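Local coordinates for protein borrelidin polyketide synthase, type I (PDB 6OBT) that probably dehydrates beta-hydroxyacyl intermediates of borrelidin assembly, acting as a dehydratase domain of a modular type I polyketide synthase from Streptomyces parvulus, at residues W168-A173 / W203-D208; R197-A202 / L209-S214. All coordinates share one frame; numbering follows the deposited sequence.

Contact 1. Residues W168-A173 / W203-D208; sequences WPPTGA and WRAGED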
loop_
_atom_site.group_PDB
_atom_site.type_symbol
_atom_site.label_atom_id
_atom_site.label_comp_id
_atom_site.label_asym_id
_atom_site.label_seq_id
_atom_site.Cartn_x
_atom_site.Cartn_y
_atom_site.Cartn_z
ATOM N N TRP A 168 35.014 3.057 30.480
ATOM C CA TRP A 168 35.421 2.802 29.091
ATOM C C TRP A 168 36.866 3.229 28.838
ATOM O O TRP A 168 37.237 4.375 29.159
ATOM C CB TRP A 168 34.502 3.524 28.116
ATOM C CG TRP A 168 34.770 3.124 26.684
ATOM C CD1 TRP A 168 35.469 3.828 25.751
ATOM C CD2 TRP A 168 34.343 1.919 26.047
ATOM N NE1 TRP A 168 35.499 3.135 24.555
ATOM C CE2 TRP A 168 34.820 1.955 24.716
ATOM C CE3 TRP A 168 33.611 0.806 26.471
ATOM C CZ2 TRP A 168 34.573 0.932 23.806
ATOM C CZ3 TRP A 168 33.367 -0.214 25.558
ATOM C CH2 TRP A 168 33.853 -0.144 24.249
ATOM N N PRO A 169 37.707 2.351 28.269
ATOM C CA PRO A 169 37.421 0.951 27.937
ATOM C C PRO A 169 37.246 0.101 29.200
ATOM O O PRO A 169 37.549 0.579 30.272
ATOM C CB PRO A 169 38.669 0.508 27.159
ATOM C CG PRO A 169 39.426 1.754 26.857
ATOM C CD PRO A 169 39.093 2.713 27.932
ATOM N N PRO A 170 36.728 -1.124 29.072
ATOM C CA PRO A 170 36.818 -2.057 30.194
ATOM C C PRO A 170 38.283 -2.244 30.506
ATOM O O PRO A 170 39.142 -1.865 29.716
ATOM C CB PRO A 170 36.143 -3.326 29.662
ATOM C CG PRO A 170 35.367 -2.894 28.471
ATOM C CD PRO A 170 36.151 -1.768 27.871
ATOM N N THR A 171 38.585 -2.777 31.686
ATOM C CA THR A 171 39.965 -2.679 32.170
ATOM C C THR A 171 40.527 -4.055 32.473
ATOM O O THR A 171 39.805 -5.025 32.750
ATOM C CB THR A 171 40.094 -1.734 33.369
ATOM O OG1 THR A 171 41.445 -1.797 33.888
ATOM C CG2 THR A 171 39.199 -2.161 34.411
ATOM N N GLY A 172 41.827 -4.105 32.382
ATOM C CA GLY A 172 42.495 -5.295 31.928
ATOM C C GLY A 172 42.269 -5.604 30.466
ATOM O O GLY A 172 42.482 -6.746 30.055
ATOM N N ALA A 173 41.789 -4.636 29.680
ATOM C CA ALA A 173 41.517 -4.830 28.263
ATOM C C ALA A 173 42.756 -4.467 27.456
ATOM O O ALA A 173 43.308 -3.371 27.610
ATOM C CB ALA A 173 40.322 -3.996 27.803
ATOM N N TRP A 203 39.581 -3.800 21.685
ATOM C CA TRP A 203 40.316 -4.445 22.767
ATOM C C TRP A 203 39.723 -5.822 23.011
ATOM O O TRP A 203 38.534 -6.046 22.797
ATOM C CB TRP A 203 40.246 -3.694 24.114
ATOM C CG TRP A 203 40.635 -2.255 24.126
ATOM C CD1 TRP A 203 41.780 -1.716 24.661
ATOM C CD2 TRP A 203 39.872 -1.156 23.623
ATOM N NE1 TRP A 203 41.773 -0.352 24.508
ATOM C CE2 TRP A 203 40.613 0.018 23.873
ATOM C CE3 TRP A 203 38.632 -1.050 22.978
ATOM C CZ2 TRP A 203 40.160 1.279 23.497
ATOM C CZ3 TRP A 203 38.181 0.208 22.609
ATOM C CH2 TRP A 203 38.941 1.357 22.876
ATOM N N ARG A 204 40.548 -6.726 23.517
ATOM C CA ARG A 204 40.058 -7.947 24.137
ATOM C C ARG A 204 39.834 -7.674 25.619
ATOM O O ARG A 204 40.746 -7.210 26.311
ATOM C CB ARG A 204 41.050 -9.095 23.944
ATOM C CG ARG A 204 40.689 -10.383 24.673
ATOM C CD ARG A 204 41.470 -11.553 24.082
ATOM N NE ARG A 204 41.387 -12.777 24.879
ATOM C CZ ARG A 204 41.710 -13.985 24.422
ATOM N NH1 ARG A 204 42.138 -14.131 23.173
ATOM N NH2 ARG A 204 41.610 -15.050 25.210
ATOM N N ALA A 205 38.631 -7.959 26.097
ATOM C CA ALA A 205 38.251 -7.748 27.491
ATOM C C ALA A 205 37.834 -9.098 28.059
ATOM O O ALA A 205 36.687 -9.519 27.881
ATOM C CB ALA A 205 37.122 -6.723 27.601
ATOM N N GLY A 206 38.752 -9.771 28.739
ATOM C CA GLY A 206 38.467 -11.123 29.185
ATOM C C GLY A 206 38.158 -11.992 27.982
ATOM O O GLY A 206 38.946 -12.076 27.032
ATOM N N GLU A 207 36.987 -12.629 27.993
ATOM C CA GLU A 207 36.547 -13.435 26.860
ATOM C C GLU A 207 35.676 -12.655 25.890
ATOM O O GLU A 207 35.230 -13.224 24.887
ATOM C CB GLU A 207 35.791 -14.679 27.348
ATOM C CG GLU A 207 36.687 -15.892 27.657
ATOM C CD GLU A 207 36.963 -16.758 26.433
ATOM O OE1 GLU A 207 37.865 -16.411 25.639
ATOM O OE2 GLU A 207 36.280 -17.793 26.267
ATOM N N ASP A 208 35.431 -11.377 26.157
ATOM C CA ASP A 208 34.604 -10.544 25.300
ATOM C C ASP A 208 35.448 -9.652 24.398
ATOM O O ASP A 208 36.622 -9.375 24.654
ATOM C CB ASP A 208 33.662 -9.666 26.125
ATOM C CG ASP A 208 32.678 -10.467 26.930
ATOM O OD1 ASP A 208 32.524 -11.675 26.657
ATOM O OD2 ASP A 208 32.050 -9.883 27.838
#
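Pro169, entered through a cis peptide bond, lays its ring on the indole of Trp203 in a CH-pi contact: its CB sits over one face of the six-membered ring, 4.0 Å from the centroid. Its CG comes within 3.5 Å of Trp203 CZ2. The second aromatic, Trp168, has its CG anti to the backbone N (chi1 -172°) and brings CZ2 to 3.9 Å from Trp203 CZ3; the five-membered ring of Trp168 and the six-membered ring of Trp203 stand at 80°, and the indoles meet obliquely.

Aliphatic contacts extend this patch along the loop. Ala173 CB packs on Trp203 CB at 3.7 Å, and Pro170 CB meets Ala205 CB at 4.1 Å.

Polar contact between the segments is slight: the CA of Ala173 approaches Arg204 O at 3.2 Å in a CA-H...O contact, just ahead of Met174, whose backbone is hydrogen-bonded to that of Arg204. Within 203-208, the Ala205 and Asp208 backbones are paired in both directions, closing a type II' turn whose second residue, Gly206, has the positive phi (59°) that suits glycine. The proline-rich loop thus packs at the turn end of a beta hairpin, consistent with the double hotdog fold of polyketide synthase dehydratases.

Contact 2. Residues R197-A202 / L209-S214; sequences RCLRRA and LVAEIS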
loop_
_atom_site.group_PDB
_atom_site.type_symbol
_atom_site.label_atom_id
_atom_site.label_comp_id
_atom_site.label_asym_id
_atom_site.label_seq_id
_atom_site.Cartn_x
_atom_site.Cartn_y
_atom_site.Cartn_z
ATOM N N ARG A 197 33.296 1.427 6.703
ATOM C CA ARG A 197 34.579 1.256 7.400
ATOM C C ARG A 197 34.564 2.092 8.678
ATOM O O ARG A 197 35.223 3.131 8.810
ATOM C CB ARG A 197 35.756 1.631 6.512
ATOM C CG ARG A 197 35.883 0.760 5.256
ATOM C CD ARG A 197 37.232 0.902 4.567
ATOM N NE ARG A 197 37.475 2.225 3.991
ATOM C CZ ARG A 197 37.392 2.515 2.694
ATOM N NH1 ARG A 197 37.050 1.579 1.816
ATOM N NH2 ARG A 197 37.649 3.748 2.269
ATOM N N CYS A 198 33.821 1.581 9.647
ATOM C CA CYS A 198 33.501 2.319 10.854
ATOM C C CYS A 198 34.310 1.878 12.054
ATOM O O CYS A 198 34.338 2.600 13.055
ATOM C CB CYS A 198 32.024 2.160 11.182
ATOM S SG CYS A 198 30.988 3.048 10.005
ATOM N N LEU A 199 34.937 0.708 11.998
ATOM C CA LEU A 199 35.722 0.245 13.134
ATOM C C LEU A 199 36.959 1.122 13.326
ATOM O O LEU A 199 37.747 1.309 12.394
ATOM C CB LEU A 199 36.140 -1.213 12.934
ATOM C CG LEU A 199 37.132 -1.691 14.007
ATOM C CD1 LEU A 199 36.538 -1.576 15.403
ATOM C CD2 LEU A 199 37.565 -3.115 13.742
ATOM N N ARG A 200 37.143 1.636 14.547
ATOM C CA ARG A 200 38.270 2.511 14.859
ATOM C C ARG A 200 39.243 1.910 15.861
ATOM O O ARG A 200 40.464 1.982 15.662
ATOM C CB ARG A 200 37.759 3.858 15.390
ATOM C CG ARG A 200 36.620 4.448 14.589
ATOM C CD ARG A 200 37.062 4.863 13.189
ATOM N NE ARG A 200 35.917 5.290 12.387
ATOM C CZ ARG A 200 36.010 5.805 11.165
ATOM N NH1 ARG A 200 37.199 5.969 10.599
ATOM N NH2 ARG A 200 34.914 6.174 10.513
ATOM N N ARG A 201 38.752 1.363 16.973
ATOM C CA ARG A 201 39.635 0.761 17.968
ATOM C C ARG A 201 38.963 -0.481 18.532
ATOM O O ARG A 201 37.738 -0.570 18.561
ATOM C CB ARG A 201 39.977 1.743 19.112
ATOM C CG ARG A 201 40.163 3.200 18.688
ATOM C CD ARG A 201 41.199 3.904 19.552
ATOM N NE ARG A 201 40.777 3.974 20.946
ATOM C CZ ARG A 201 40.396 5.092 21.557
ATOM N NH1 ARG A 201 40.393 6.241 20.894
ATOM N NH2 ARG A 201 40.020 5.064 22.829
ATOM N N ALA A 202 39.769 -1.447 18.965
ATOM C CA ALA A 202 39.233 -2.657 19.574
ATOM C C ALA A 202 40.168 -3.137 20.683
ATOM O O ALA A 202 41.379 -2.886 20.653
ATOM C CB ALA A 202 39.013 -3.761 18.524
ATOM N N LEU A 209 34.804 -9.193 23.329
ATOM C CA LEU A 209 35.338 -8.196 22.418
ATOM C C LEU A 209 34.687 -6.845 22.698
ATOM O O LEU A 209 33.459 -6.766 22.814
ATOM C CB LEU A 209 35.040 -8.636 20.986
ATOM C CG LEU A 209 35.651 -7.925 19.800
ATOM C CD1 LEU A 209 37.031 -8.499 19.572
ATOM C CD2 LEU A 209 34.745 -8.176 18.612
ATOM N N VAL A 210 35.495 -5.783 22.806
ATOM C CA VAL A 210 34.948 -4.431 22.877
ATOM C C VAL A 210 35.593 -3.567 21.802
ATOM O O VAL A 210 36.758 -3.757 21.439
ATOM C CB VAL A 210 35.088 -3.772 24.272
ATOM C CG1 VAL A 210 34.333 -4.581 25.312
ATOM C CG2 VAL A 210 36.577 -3.609 24.674
ATOM N N ALA A 211 34.813 -2.615 21.286
ATOM C CA ALA A 211 35.231 -1.832 20.134
ATOM C C ALA A 211 34.573 -0.459 20.147
ATOM O O ALA A 211 33.441 -0.296 20.619
ATOM C CB ALA A 211 34.888 -2.553 18.823
ATOM N N GLU A 212 35.307 0.522 19.619
ATOM C CA GLU A 212 34.768 1.826 19.247
ATOM C C GLU A 212 34.513 1.827 17.746
ATOM O O GLU A 212 35.413 1.505 16.964
ATOM C CB GLU A 212 35.732 2.959 19.619
ATOM C CG GLU A 212 35.715 3.308 21.090
ATOM C CD GLU A 212 36.831 4.260 21.487
ATOM O OE1 GLU A 212 37.063 4.414 22.704
ATOM O OE2 GLU A 212 37.467 4.857 20.589
ATOM N N ILE A 213 33.285 2.171 17.353
ATOM C CA ILE A 213 32.833 2.119 15.964
ATOM C C ILE A 213 32.084 3.415 15.671
ATOM O O ILE A 213 31.213 3.808 16.453
ATOM C CB ILE A 213 31.917 0.899 15.735
ATOM C CG1 ILE A 213 32.597 -0.387 16.228
ATOM C CG2 ILE A 213 31.565 0.756 14.270
ATOM C CD1 ILE A 213 31.676 -1.589 16.336
ATOM N N SER A 214 32.414 4.088 14.562
ATOM C CA SER A 214 31.735 5.351 14.274
ATOM C C SER A 214 31.651 5.627 12.774
ATOM O O SER A 214 32.501 5.193 11.996
ATOM C CB SER A 214 32.412 6.521 14.994
ATOM O OG SER A 214 33.771 6.646 14.646
#
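Arg201 and Glu212 run alongside each other on the same face of a strand pair. Glu212 OE2 sits 3.1 Å above the centre of the Arg201 guanidinium, and OE1 is 3.0 Å from Arg201 NH2. Because OE1 lies well out of the guanidinium plane, this salt bridge is held by charge, with no N-H aimed at that oxygen. Bends at chi2 and chi3 fold Arg201 over the carboxylate. Arg200 instead uses the edge of its guanidinium: NH2 donates to Ser214 O at 3.0 Å with the oxygen close to the guanidinium plane, although the donor stands above the carbonyl plane. Weak bonds from NE to Ser214 O and OG supplement this grip.

Both arginines face Glu212 in a classic beta bulge, which interrupts the antiparallel hairpin of strands 199-205 and 208-214. Glu212 O accepts from Arg200 N at 3.0 Å and, weakly, from Arg201 N, while Glu212 N donates to Arg201 O at 2.9 Å. Leu199, Ala202, Ala211 and Ile213 occupy the other face, where Leu199 CD1 lies 3.9 Å from Ala211 CB. Nearby, Cys198 CB is pressed tightly to Ile213 CG2 at 3.4 Å.

Further out, helix 228-236 packs on Cys198 and Ile213 through Ala233, and Phe181 of helix 181-187 touches Leu199. Tyr182 OH is hydrogen-bonded to Leu199 N, and Trp168 NE1 to Glu212 OE1.

Both contacts use the hairpin of strands 199-205 and 208-214, and their centres are about 13 Å apart; contact 1 adds the loop 168-173 that packs at the turn end, while contact 2 lies farther along the strands. One polar connection is Trp168 NE1 to Glu212 OE1, a probable hydrogen bond of 2.7 Å that ties the loop to the carboxylate beside Arg201. Trp203 CH2 also packs against that oxygen at 3.6 Å. Along the backbone, Trp203 N probably donates to Val210 O at 2.8 Å, carrying strand pairing from contact 2 into contact 1. Glu212 OE1 is thus shared between Trp168 of the loop and Arg201 of the neighbouring strand, and one carboxylate serves both contacts.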